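Local coordinates for protein beta-phosphoglucomutase (Bacteroides vulgatus, PDB 3DV9) that probably interconverts beta-glucose 1-phosphate and glucose 6-phosphate as a magnesium-dependent phosphomutase of the haloacid dehalogenase superfamily, at residues N10-T15 with E19-K24; T72-S77 with E88-I93; E169-A174 with V195-A200. All coordinates share one frame; numbering follows the deposited sequence.

Interaction 1. Residues N10-T15 with E19-K24; sequences NNYLHT and ESIDLK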
ATOM      1  N   ASN A  10      19.308 -10.960   4.154  1.00 23.86           N
ATOM      2  CA  ASN A  10      20.416 -11.497   3.374  1.00 23.49           C
ATOM      3  C   ASN A  10      19.991 -12.065   2.041  1.00 23.82           C
ATOM      4  O   ASN A  10      20.718 -11.925   1.049  1.00 24.05           O
ATOM      5  CB  ASN A  10      21.250 -12.468   4.197  1.00 24.97           C
ATOM      6  CG  ASN A  10      22.078 -11.751   5.232  1.00 24.93           C
ATOM      7  OD1 ASN A  10      22.694 -10.694   4.939  1.00 27.14           O
ATOM      8  ND2 ASN A  10      22.093 -12.281   6.452  1.00 24.33           N
ATOM      9  N   ASN A  11      18.827 -12.707   2.000  1.00 22.94           N
ATOM     10  CA  ASN A  11      18.252 -13.158   0.712  1.00 24.03           C
ATOM     11  C   ASN A  11      17.992 -12.003  -0.282  1.00 23.81           C
ATOM     12  O   ASN A  11      18.347 -12.099  -1.482  1.00 23.15           O
ATOM     13  CB  ASN A  11      16.969 -13.970   0.950  1.00 24.39           C
ATOM     14  CG  ASN A  11      17.274 -15.401   1.476  1.00 26.40           C
ATOM     15  OD1 ASN A  11      18.378 -15.917   1.282  1.00 26.61           O
ATOM     16  ND2 ASN A  11      16.291 -16.033   2.131  1.00 28.18           N
ATOM     17  N   TYR A  12      17.359 -10.936   0.217  1.00 23.38           N
ATOM     18  CA  TYR A  12      17.174  -9.707  -0.536  1.00 24.54           C
ATOM     19  C   TYR A  12      18.498  -9.133  -1.043  1.00 24.55           C
ATOM     20  O   TYR A  12      18.625  -8.845  -2.233  1.00 25.27           O
ATOM     21  CB  TYR A  12      16.405  -8.659   0.285  1.00 23.25           C
ATOM     22  CG  TYR A  12      16.367  -7.313  -0.371  1.00 23.19           C
ATOM     23  CD1 TYR A  12      15.392  -7.015  -1.328  1.00 22.64           C
ATOM     24  CD2 TYR A  12      17.270  -6.316  -0.006  1.00 20.69           C
ATOM     25  CE1 TYR A  12      15.346  -5.783  -1.929  1.00 23.77           C
ATOM     26  CE2 TYR A  12      17.242  -5.061  -0.609  1.00 22.56           C
ATOM     27  CZ  TYR A  12      16.279  -4.809  -1.571  1.00 22.00           C
ATOM     28  OH  TYR A  12      16.212  -3.599  -2.191  1.00 24.24           O
ATOM     29  N   LEU A  13      19.480  -8.968  -0.160  1.00 25.70           N
ATOM     30  CA  LEU A  13      20.775  -8.424  -0.568  1.00 26.58           C
ATOM     31  C   LEU A  13      21.425  -9.273  -1.660  1.00 27.60           C
ATOM     32  O   LEU A  13      21.908  -8.738  -2.669  1.00 27.52           O
ATOM     33  CB  LEU A  13      21.716  -8.318   0.620  1.00 26.63           C
ATOM     34  CG  LEU A  13      21.259  -7.371   1.723  1.00 25.81           C
ATOM     35  CD1 LEU A  13      22.313  -7.407   2.846  1.00 25.89           C
ATOM     36  CD2 LEU A  13      20.996  -5.932   1.241  1.00 24.57           C
ATOM     37  N   HIS A  14      21.419 -10.592  -1.456  1.00 28.04           N
ATOM     38  CA  HIS A  14      21.993 -11.523  -2.430  1.00 29.54           C
ATOM     39  C   HIS A  14      21.308 -11.414  -3.799  1.00 29.77           C
ATOM     40  O   HIS A  14      21.986 -11.323  -4.819  1.00 29.50           O
ATOM     41  CB  HIS A  14      21.935 -12.967  -1.914  1.00 29.83           C
ATOM     42  CG  HIS A  14      22.582 -13.961  -2.836  1.00 33.24           C
ATOM     43  ND1 HIS A  14      23.940 -13.973  -3.090  1.00 36.01           N
ATOM     44  CD2 HIS A  14      22.053 -14.961  -3.581  1.00 35.65           C
ATOM     45  CE1 HIS A  14      24.217 -14.941  -3.945  1.00 36.43           C
ATOM     46  NE2 HIS A  14      23.090 -15.556  -4.260  1.00 35.79           N
ATOM     47  N   THR A  15      19.971 -11.399  -3.832  1.00 29.56           N
ATOM     48  CA  THR A  15      19.289 -11.451  -5.133  1.00 31.45           C
ATOM     49  C   THR A  15      19.389 -10.129  -5.918  1.00 31.18           C
ATOM     50  O   THR A  15      19.279 -10.122  -7.154  1.00 32.11           O
ATOM     51  CB  THR A  15      17.832 -12.001  -5.028  1.00 31.48           C
ATOM     52  OG1 THR A  15      17.060 -11.129  -4.238  1.00 34.65           O
ATOM     53  CG2 THR A  15      17.815 -13.380  -4.371  1.00 33.75           C
ATOM     54  N   GLU A  19      25.321  -4.715  -0.805  1.00 28.10           N
ATOM     55  CA  GLU A  19      26.107  -5.086   0.362  0.50 28.19           C
ATOM     56  C   GLU A  19      25.264  -4.969   1.619  1.00 27.43           C
ATOM     57  O   GLU A  19      25.452  -5.742   2.553  1.00 27.61           O
ATOM     58  CB  GLU A  19      27.367  -4.231   0.511  0.50 28.64           C
ATOM     59  CG  GLU A  19      28.468  -4.538  -0.504  0.50 31.13           C
ATOM     60  CD  GLU A  19      28.976  -5.968  -0.424  0.50 35.01           C
ATOM     61  OE1 GLU A  19      29.075  -6.620  -1.492  0.50 35.43           O
ATOM     62  OE2 GLU A  19      29.263  -6.439   0.704  0.50 35.88           O
ATOM     63  N   SER A  20      24.335  -4.011   1.638  1.00 26.39           N
ATOM     64  CA  SER A  20      23.533  -3.779   2.817  1.00 24.70           C
ATOM     65  C   SER A  20      22.288  -2.976   2.454  1.00 23.92           C
ATOM     66  O   SER A  20      22.187  -2.416   1.361  1.00 22.73           O
ATOM     67  CB  SER A  20      24.319  -2.954   3.839  1.00 24.95           C
ATOM     68  OG  SER A  20      24.514  -1.651   3.310  1.00 27.14           O
ATOM     69  N   ILE A  21      21.359  -2.926   3.396  1.00 23.04           N
ATOM     70  CA  ILE A  21      20.288  -1.937   3.346  1.00 23.18           C
ATOM     71  C   ILE A  21      20.752  -0.803   4.252  1.00 23.48           C
ATOM     72  O   ILE A  21      21.061  -1.018   5.413  1.00 24.39           O
ATOM     73  CB  ILE A  21      18.900  -2.519   3.812  1.00 22.86           C
ATOM     74  CG1 ILE A  21      18.286  -3.398   2.689  1.00 23.06           C
ATOM     75  CG2 ILE A  21      17.907  -1.376   4.228  1.00 22.81           C
ATOM     76  CD1 ILE A  21      17.171  -4.321   3.130  1.00 21.74           C
ATOM     77  N   ASP A  22      20.800   0.398   3.692  1.00 23.45           N
ATOM     78  CA  ASP A  22      21.217   1.589   4.426  1.00 23.72           C
ATOM     79  C   ASP A  22      19.954   2.449   4.633  1.00 22.25           C
ATOM     80  O   ASP A  22      19.610   3.312   3.833  1.00 21.86           O
ATOM     81  CB  ASP A  22      22.312   2.301   3.621  1.00 22.73           C
ATOM     82  CG  ASP A  22      22.786   3.591   4.266  1.00 25.10           C
ATOM     83  OD1 ASP A  22      22.566   3.791   5.478  1.00 26.55           O
ATOM     84  OD2 ASP A  22      23.405   4.411   3.542  1.00 25.33           O
ATOM     85  N   LEU A  23      19.232   2.130   5.694  1.00 21.77           N
ATOM     86  CA  LEU A  23      17.869   2.584   5.827  1.00 21.58           C
ATOM     87  C   LEU A  23      17.745   4.105   5.988  1.00 20.91           C
ATOM     88  O   LEU A  23      18.331   4.688   6.923  1.00 21.02           O
ATOM     89  CB  LEU A  23      17.193   1.872   6.994  1.00 21.98           C
ATOM     90  CG  LEU A  23      15.695   2.166   7.131  1.00 23.31           C
ATOM     91  CD1 LEU A  23      14.921   1.744   5.910  1.00 25.59           C
ATOM     92  CD2 LEU A  23      15.098   1.434   8.339  1.00 23.56           C
ATOM     93  N   LYS A  24      16.993   4.735   5.070  1.00 19.36           N
ATOM     94  CA  LYS A  24      16.743   6.171   5.142  0.50 19.03           C
ATOM     95  C   LYS A  24      15.259   6.506   5.095  1.00 18.84           C
ATOM     96  O   LYS A  24      14.853   7.581   5.517  1.00 18.32           O
ATOM     97  CB  LYS A  24      17.474   6.896   4.007  0.50 19.52           C
ATOM     98  CG  LYS A  24      18.959   6.599   3.992  0.50 20.19           C
ATOM     99  CD  LYS A  24      19.699   7.527   3.060  0.50 21.76           C
ATOM    100  CE  LYS A  24      21.182   7.119   2.951  0.50 23.03           C
ATOM    101  NZ  LYS A  24      22.012   7.513   4.126  0.50 22.69           N
TER
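Leu13 and Tyr12, neighbours on helix 2-16, share the work of holding the chain that follows the helix and returns past it, and they do so by van der Waals contact alone; no hydrogen bond joins 10-15 to 19-24. Leu13 meets mostly backbone. Its two methyls spread over the peptide that follows Glu19 and the next one: CD1 lies 3.6 Å from Glu19 O, and CD2 presses to 3.4 Å from Ser20 C, a close approach for a methyl. The same CD2 also touches Ile21 CG1 at 4.0 Å. Tyr12 meets a side chain instead. A chi1 of 172° sets its ring opposite the backbone N and beside the carbonyl carbon, where the Ile21 side chain crosses it at about a right angle, CD1 reaching 3.7 Å from Tyr12 CD2 while CG1 lies 3.8 Å from Tyr12 CE2. Ile21 thus touches both a leucine methyl and the CD2-CE2 bond of the tyrosine, obliquely to the ring, and Leu244 of helix 230-244 packs on it as well.

Polar bonds to residues outside the two segments accompany this packing. The phenol OH of Tyr12 is bonded to Gly202 O, which holds the far end of the ring, and Ser20 O accepts from Asn183 ND2.

It is local packing of an N-terminal helix on the loop that follows it and leads into strand 25-29, the central strand carrying the first magnesium ligand of this Rossmann-like HAD core.

Interaction 2. Residues T72-S77 with E88-I93; sequences TINIVS and EEIKAI
In both Ile73 and Ile93, CG1 stands anti to the carbonyl carbon and CG2 anti to the backbone N (chi1 -64° and -66°), and from these ordinary helical conformations the two side chains reach toward each other tip to tip. Ile73 CD1 ends 3.7 Å from Ile93 CG2, and in return Ile73 CG2 lies 3.8 Å from Ile93 CD1, so each residue offers both of its branches. Ile90, one turn earlier on the same helix, crosses Ile73 obliquely: its CG1 is 4.1 Å from Ile73 CG2. Ile73 therefore sits against both isoleucines and is the centre of this small patch, with its CA nearest that of Ile90.

The remaining contact is mixed. Ile90 carries its CD1 out to the amide of Asn74, 3.8 Å from OD1, the two side chains crossing at about a right angle. Here the methyl merely lies beside a polar group whose bonding is settled by another partner: Asn74 OD1 accepts from Ala85 N in the connection between the helices. That bond ties the first helix to the turn just before the second, as does Ser77 OG with His83 O, while Glu89 forms a salt bridge with Arg81.

The short axes pass 10.9 Å apart at 120° between their N-to-C directions, a wide spacing bridged by branched side chains. Trp45 and Met49 of helix 38-51 touch Ile93, and Trp45 also touches Ile73, so a third helix joins the packing. The successive helices 69-81 and 87-101 probably belong to the helical cap domain, as in beta-phosphoglucomutases, where it lies over the catalytic core.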
ATOM      1  N   THR A  72      -9.613  -1.771 -12.635  1.00 29.20           N
ATOM      2  CA  THR A  72     -10.621  -2.598 -11.943  1.00 29.66           C
ATOM      3  C   THR A  72     -11.959  -2.675 -12.712  1.00 29.18           C
ATOM      4  O   THR A  72     -12.535  -3.763 -12.891  1.00 28.27           O
ATOM      5  CB  THR A  72     -10.893  -2.122 -10.485  1.00 30.32           C
ATOM      6  OG1 THR A  72      -9.697  -2.249  -9.694  1.00 31.93           O
ATOM      7  CG2 THR A  72     -11.992  -2.976  -9.826  1.00 30.59           C
ATOM      8  N   ILE A  73     -12.465  -1.519 -13.136  1.00 28.67           N
ATOM      9  CA  ILE A  73     -13.702  -1.473 -13.923  1.00 29.11           C
ATOM     10  C   ILE A  73     -13.517  -2.247 -15.222  1.00 28.58           C
ATOM     11  O   ILE A  73     -14.391  -3.034 -15.619  1.00 29.53           O
ATOM     12  CB  ILE A  73     -14.137  -0.002 -14.211  1.00 28.51           C
ATOM     13  CG1 ILE A  73     -14.474   0.720 -12.904  1.00 28.28           C
ATOM     14  CG2 ILE A  73     -15.347   0.058 -15.178  1.00 29.34           C
ATOM     15  CD1 ILE A  73     -14.402   2.268 -13.009  1.00 29.74           C
ATOM     16  N   ASN A  74     -12.375  -2.047 -15.879  1.00 29.53           N
ATOM     17  CA  ASN A  74     -12.134  -2.709 -17.172  1.00 29.55           C
ATOM     18  C   ASN A  74     -11.979  -4.224 -17.076  1.00 29.62           C
ATOM     19  O   ASN A  74     -12.425  -4.951 -17.982  1.00 29.86           O
ATOM     20  CB  ASN A  74     -10.955  -2.089 -17.918  1.00 30.42           C
ATOM     21  CG  ASN A  74     -11.319  -0.791 -18.588  1.00 30.52           C
ATOM     22  OD1 ASN A  74     -12.504  -0.485 -18.750  1.00 30.06           O
ATOM     23  ND2 ASN A  74     -10.307  -0.011 -18.970  1.00 30.31           N
ATOM     24  N   ILE A  75     -11.388  -4.700 -15.976  1.00 29.01           N
ATOM     25  CA  ILE A  75     -11.307  -6.145 -15.728  1.00 28.54           C
ATOM     26  C   ILE A  75     -12.705  -6.732 -15.684  1.00 27.23           C
ATOM     27  O   ILE A  75     -13.002  -7.697 -16.391  1.00 27.89           O
ATOM     28  CB  ILE A  75     -10.545  -6.478 -14.395  1.00 28.67           C
ATOM     29  CG1 ILE A  75      -9.044  -6.232 -14.578  1.00 29.32           C
ATOM     30  CG2 ILE A  75     -10.819  -7.933 -13.937  1.00 28.35           C
ATOM     31  CD1 ILE A  75      -8.310  -6.025 -13.251  1.00 27.19           C
ATOM     32  N   VAL A  76     -13.577  -6.134 -14.882  1.00 26.64           N
ATOM     33  CA  VAL A  76     -14.919  -6.654 -14.715  1.00 25.76           C
ATOM     34  C   VAL A  76     -15.730  -6.486 -16.011  1.00 24.50           C
ATOM     35  O   VAL A  76     -16.515  -7.367 -16.379  1.00 26.77           O
ATOM     36  CB  VAL A  76     -15.658  -5.979 -13.543  1.00 25.85           C
ATOM     37  CG1 VAL A  76     -17.060  -6.544 -13.386  1.00 25.33           C
ATOM     38  CG2 VAL A  76     -14.852  -6.131 -12.252  1.00 26.23           C
ATOM     39  N   SER A  77     -15.556  -5.355 -16.690  1.00 23.09           N
ATOM     40  CA  SER A  77     -16.280  -5.107 -17.949  1.00 20.73           C
ATOM     41  C   SER A  77     -15.910  -6.115 -19.042  1.00 20.62           C
ATOM     42  O   SER A  77     -16.794  -6.676 -19.725  1.00 19.35           O
ATOM     43  CB  SER A  77     -16.035  -3.686 -18.443  1.00 20.84           C
ATOM     44  OG  SER A  77     -16.775  -3.443 -19.635  1.00 17.59           O
ATOM     45  N   GLU A  88     -16.699   7.696 -20.344  1.00 28.05           N
ATOM     46  CA  GLU A  88     -17.911   8.160 -19.682  1.00 30.12           C
ATOM     47  C   GLU A  88     -18.296   7.206 -18.549  1.00 30.48           C
ATOM     48  O   GLU A  88     -18.578   7.659 -17.433  1.00 30.98           O
ATOM     49  CB  GLU A  88     -19.078   8.343 -20.683  1.00 29.98           C
ATOM     50  CG  GLU A  88     -20.405   8.737 -19.999  1.00 32.07           C
ATOM     51  CD  GLU A  88     -21.635   8.750 -20.915  1.00 32.70           C
ATOM     52  OE1 GLU A  88     -21.784   7.885 -21.805  1.00 36.94           O
ATOM     53  OE2 GLU A  88     -22.485   9.636 -20.719  1.00 35.80           O
ATOM     54  N   GLU A  89     -18.308   5.897 -18.818  1.00 30.87           N
ATOM     55  CA  GLU A  89     -18.709   4.936 -17.780  1.00 31.26           C
ATOM     56  C   GLU A  89     -17.765   5.014 -16.579  1.00 31.12           C
ATOM     57  O   GLU A  89     -18.205   5.095 -15.423  1.00 31.23           O
ATOM     58  CB  GLU A  89     -18.768   3.511 -18.327  1.00 30.65           C
ATOM     59  CG  GLU A  89     -20.041   3.212 -19.124  1.00 30.00           C
ATOM     60  CD  GLU A  89     -19.897   1.983 -19.991  1.00 30.71           C
ATOM     61  OE1 GLU A  89     -18.741   1.643 -20.361  1.00 31.10           O
ATOM     62  OE2 GLU A  89     -20.931   1.337 -20.282  1.00 31.77           O
ATOM     63  N   ILE A  90     -16.468   5.042 -16.871  1.00 31.31           N
ATOM     64  CA  ILE A  90     -15.440   5.013 -15.835  1.00 30.67           C
ATOM     65  C   ILE A  90     -15.531   6.241 -14.925  1.00 30.89           C
ATOM     66  O   ILE A  90     -15.467   6.130 -13.703  1.00 30.68           O
ATOM     67  CB  ILE A  90     -14.025   4.854 -16.476  1.00 30.61           C
ATOM     68  CG1 ILE A  90     -13.861   3.417 -17.017  1.00 31.18           C
ATOM     69  CG2 ILE A  90     -12.896   5.207 -15.467  1.00 28.86           C
ATOM     70  CD1 ILE A  90     -12.754   3.226 -18.061  1.00 29.94           C
ATOM     71  N   LYS A  91     -15.691   7.413 -15.527  1.00 31.20           N
ATOM     72  CA  LYS A  91     -15.870   8.637 -14.755  1.00 31.95           C
ATOM     73  C   LYS A  91     -17.118   8.647 -13.852  1.00 31.09           C
ATOM     74  O   LYS A  91     -17.061   9.135 -12.713  1.00 30.50           O
ATOM     75  CB  LYS A  91     -15.874   9.852 -15.691  1.00 32.09           C
ATOM     76  CG  LYS A  91     -16.048  11.176 -14.970  1.00 35.25           C
ATOM     77  CD  LYS A  91     -16.398  12.289 -15.931  1.00 37.76           C
ATOM     78  CE  LYS A  91     -16.160  13.648 -15.277  1.00 39.71           C
ATOM     79  NZ  LYS A  91     -15.777  14.684 -16.273  1.00 42.16           N
ATOM     80  N   ALA A  92     -18.231   8.131 -14.374  1.00 30.28           N
ATOM     81  CA  ALA A  92     -19.492   7.995 -13.642  1.00 30.16           C
ATOM     82  C   ALA A  92     -19.363   7.024 -12.465  1.00 29.83           C
ATOM     83  O   ALA A  92     -19.843   7.294 -11.358  1.00 29.48           O
ATOM     84  CB  ALA A  92     -20.594   7.534 -14.582  1.00 29.46           C
ATOM     85  N   ILE A  93     -18.709   5.894 -12.720  1.00 29.41           N
ATOM     86  CA  ILE A  93     -18.522   4.875 -11.700  1.00 30.18           C
ATOM     87  C   ILE A  93     -17.601   5.428 -10.612  1.00 30.15           C
ATOM     88  O   ILE A  93     -17.947   5.383  -9.433  1.00 30.33           O
ATOM     89  CB  ILE A  93     -17.991   3.570 -12.299  1.00 29.63           C
ATOM     90  CG1 ILE A  93     -19.057   2.962 -13.230  1.00 30.22           C
ATOM     91  CG2 ILE A  93     -17.544   2.584 -11.167  1.00 28.92           C
ATOM     92  CD1 ILE A  93     -18.526   1.829 -14.178  1.00 31.60           C
TER

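Interaction 3. Residues E169-A174 with V195-A200; sequences EPYLMA and VQAGVA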
ATOM      1  N   GLU A 169       5.539   1.622 -10.625  1.00 20.11           N
ATOM      2  CA  GLU A 169       5.575   3.101 -10.771  1.00 20.02           C
ATOM      3  C   GLU A 169       5.375   3.926  -9.488  1.00 19.69           C
ATOM      4  O   GLU A 169       6.178   4.795  -9.219  1.00 19.29           O
ATOM      5  CB  GLU A 169       4.668   3.602 -11.926  1.00 20.15           C
ATOM      6  CG  GLU A 169       4.787   5.110 -12.239  1.00 21.41           C
ATOM      7  CD  GLU A 169       6.159   5.491 -12.792  1.00 29.82           C
ATOM      8  OE1 GLU A 169       6.968   4.584 -13.107  1.00 31.00           O
ATOM      9  OE2 GLU A 169       6.438   6.703 -12.880  1.00 30.09           O
ATOM     10  N   PRO A 170       4.314   3.661  -8.705  1.00 19.70           N
ATOM     11  CA  PRO A 170       4.108   4.458  -7.481  1.00 19.03           C
ATOM     12  C   PRO A 170       5.343   4.435  -6.542  1.00 19.34           C
ATOM     13  O   PRO A 170       5.725   5.480  -5.939  1.00 20.03           O
ATOM     14  CB  PRO A 170       2.887   3.769  -6.815  1.00 19.62           C
ATOM     15  CG  PRO A 170       2.198   3.088  -7.884  1.00 20.01           C
ATOM     16  CD  PRO A 170       3.225   2.668  -8.899  1.00 19.96           C
ATOM     17  N   TYR A 171       5.918   3.252  -6.346  1.00 19.57           N
ATOM     18  CA  TYR A 171       7.090   3.110  -5.474  1.00 19.89           C
ATOM     19  C   TYR A 171       8.352   3.689  -6.098  1.00 20.50           C
ATOM     20  O   TYR A 171       9.145   4.323  -5.425  1.00 20.46           O
ATOM     21  CB  TYR A 171       7.273   1.645  -5.021  1.00 20.68           C
ATOM     22  CG  TYR A 171       6.201   1.296  -4.040  1.00 19.62           C
ATOM     23  CD1 TYR A 171       6.132   1.945  -2.802  1.00 20.89           C
ATOM     24  CD2 TYR A 171       5.205   0.356  -4.352  1.00 17.59           C
ATOM     25  CE1 TYR A 171       5.099   1.675  -1.895  1.00 20.19           C
ATOM     26  CE2 TYR A 171       4.157   0.056  -3.397  1.00 17.30           C
ATOM     27  CZ  TYR A 171       4.135   0.736  -2.203  1.00 18.68           C
ATOM     28  OH  TYR A 171       3.153   0.517  -1.285  1.00 18.72           O
ATOM     29  N   LEU A 172       8.541   3.480  -7.393  1.00 19.03           N
ATOM     30  CA  LEU A 172       9.664   4.121  -8.084  1.00 18.50           C
ATOM     31  C   LEU A 172       9.583   5.644  -7.969  1.00 18.48           C
ATOM     32  O   LEU A 172      10.627   6.344  -7.820  1.00 19.34           O
ATOM     33  CB  LEU A 172       9.693   3.681  -9.552  1.00 17.78           C
ATOM     34  CG  LEU A 172       9.996   2.194  -9.816  1.00 19.73           C
ATOM     35  CD1 LEU A 172       9.701   1.804 -11.278  1.00 21.52           C
ATOM     36  CD2 LEU A 172      11.391   1.789  -9.357  1.00 21.21           C
HETATM   37  N   MSE A 173       8.355   6.171  -8.076  1.00 18.45           N
HETATM   38  CA  MSE A 173       8.135   7.641  -8.001  1.00 17.29           C
HETATM   39  C   MSE A 173       8.457   8.106  -6.580  1.00 18.48           C
HETATM   40  O   MSE A 173       9.041   9.191  -6.380  1.00 17.88           O
HETATM   41  CB  MSE A 173       6.717   8.025  -8.383  1.00 16.67           C
HETATM   42  CG  MSE A 173       6.391   9.539  -8.241  1.00 18.26           C
HETATM   43 SE   MSE A 173       7.498  10.563  -9.492  0.70 24.35          SE
HETATM   44  CE  MSE A 173       6.473  10.063 -11.108  1.00 21.84           C
ATOM     45  N   ALA A 174       8.074   7.280  -5.603  1.00 18.99           N
ATOM     46  CA  ALA A 174       8.434   7.563  -4.197  1.00 19.71           C
ATOM     47  C   ALA A 174       9.961   7.671  -4.029  1.00 19.90           C
ATOM     48  O   ALA A 174      10.425   8.618  -3.425  1.00 19.31           O
ATOM     49  CB  ALA A 174       7.866   6.528  -3.224  1.00 20.08           C
ATOM     50  N   VAL A 195       2.107  -5.497  -2.693  1.00 19.02           N
ATOM     51  CA  VAL A 195       3.313  -6.276  -2.458  1.00 18.17           C
ATOM     52  C   VAL A 195       4.020  -6.472  -3.807  1.00 18.34           C
ATOM     53  O   VAL A 195       5.218  -6.280  -3.917  1.00 18.13           O
ATOM     54  CB  VAL A 195       3.029  -7.618  -1.781  1.00 17.80           C
ATOM     55  CG1 VAL A 195       4.290  -8.446  -1.725  1.00 18.69           C
ATOM     56  CG2 VAL A 195       2.518  -7.339  -0.326  1.00 14.94           C
ATOM     57  N   GLN A 196       3.247  -6.857  -4.823  1.00 18.24           N
ATOM     58  CA  GLN A 196       3.819  -7.103  -6.161  1.00 19.31           C
ATOM     59  C   GLN A 196       4.564  -5.867  -6.682  1.00 19.93           C
ATOM     60  O   GLN A 196       5.667  -5.990  -7.260  1.00 20.42           O
ATOM     61  CB  GLN A 196       2.691  -7.505  -7.124  1.00 20.29           C
ATOM     62  CG  GLN A 196       3.239  -7.945  -8.457  1.00 23.34           C
ATOM     63  CD  GLN A 196       2.158  -8.405  -9.406  1.00 28.57           C
ATOM     64  OE1 GLN A 196       1.064  -8.816  -8.993  1.00 27.64           O
ATOM     65  NE2 GLN A 196       2.454  -8.321 -10.690  1.00 31.56           N
ATOM     66  N   ALA A 197       3.947  -4.695  -6.503  1.00 18.77           N
ATOM     67  CA  ALA A 197       4.528  -3.396  -6.945  1.00 19.18           C
ATOM     68  C   ALA A 197       5.844  -3.111  -6.205  1.00 19.09           C
ATOM     69  O   ALA A 197       6.832  -2.701  -6.844  1.00 18.78           O
ATOM     70  CB  ALA A 197       3.540  -2.252  -6.715  1.00 18.59           C
ATOM     71  N   GLY A 198       5.852  -3.304  -4.881  1.00 17.98           N
ATOM     72  CA  GLY A 198       7.057  -3.042  -4.067  1.00 18.19           C
ATOM     73  C   GLY A 198       8.192  -3.974  -4.510  1.00 18.68           C
ATOM     74  O   GLY A 198       9.332  -3.556  -4.671  1.00 19.48           O
ATOM     75  N   VAL A 199       7.851  -5.248  -4.722  1.00 18.94           N
ATOM     76  CA  VAL A 199       8.844  -6.254  -5.097  1.00 20.18           C
ATOM     77  C   VAL A 199       9.380  -5.911  -6.508  1.00 20.12           C
ATOM     78  O   VAL A 199      10.624  -5.947  -6.771  1.00 21.23           O
ATOM     79  CB  VAL A 199       8.222  -7.645  -5.021  1.00 19.70           C
ATOM     80  CG1 VAL A 199       9.143  -8.697  -5.632  1.00 20.52           C
ATOM     81  CG2 VAL A 199       7.970  -7.983  -3.582  1.00 17.19           C
ATOM     82  N   ALA A 200       8.462  -5.516  -7.393  1.00 21.48           N
ATOM     83  CA  ALA A 200       8.842  -5.146  -8.780  1.00 21.30           C
ATOM     84  C   ALA A 200       9.714  -3.895  -8.785  1.00 22.17           C
ATOM     85  O   ALA A 200      10.494  -3.692  -9.720  1.00 22.42           O
ATOM     86  CB  ALA A 200       7.586  -4.922  -9.685  1.00 21.90           C
TER
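Tyr171 turns a ring edge to Ala197 and meets the backbone of Gly198 obliquely, and this single aromatic side chain makes the contact between helices 169-178 and 192-200. The methyl of Ala197 lies at that edge, in the plane of the ring, with CB 3.9 Å from Tyr171 CD2 and 4.1 Å from CE2. It is neither a stack nor a CH-pi approach over a face, but a methyl set beside two ring carbons. At Gly198 the backbone N is 3.8 Å from Tyr171 CD2 and the CA 3.9 Å from the same atom. The ring meets the backbone of Gly198 itself, which has no side chain, and the CA atoms of Tyr171 and Gly198 are only 6.3 Å apart, the closest pair of the two segments.

The position of the ring follows from its first torsion. A chi1 of -72° puts CG beside the backbone N and anti to the carbonyl carbon, and the ring then runs between the two helices toward the strands. There the phenol OH makes a hydrogen bond with Glu189 OE2, at the end of strand 185-189, which holds the outer end of the ring. The side chain of Tyr171 also touches Val130 of strand 126-130, Leu27 and Asp29 of strand 25-29, and Lys165.

No hydrogen bond links the two segments; what joins them is buried van der Waals packing. The magnesium ion is about 7 Å from the Tyr171 side chain, and Asp29, which it touches, is one of the ion's ligands together with Asp31, Glu65 and Asn190. This is the Rossmann-like HAD core, where helices of successive beta-alpha units lie side by side on the parallel sheet, here close to the magnesium site.

The three contacts illustrate how one kind of interaction, van der Waals packing with no hydrogen bond across the segments, changes its partners with its place. Interaction 3 is the most central, its centre about 9 Å from that of the chain, and sets a tyrosine ring against an alanine and a glycine. Interactions 1 and 2 lie on opposite sides of the chain's centre, their own centres 40 Å apart: the former packs a leucine and tyrosine of the N-terminal helix on the loop after it, the latter is a partly buried isoleucine patch between helices. No two contacts touch or share a helix. Interactions 1 and 3 come within about 7 Å at their nearest atoms, interactions 2 and 3 within about 11 Å.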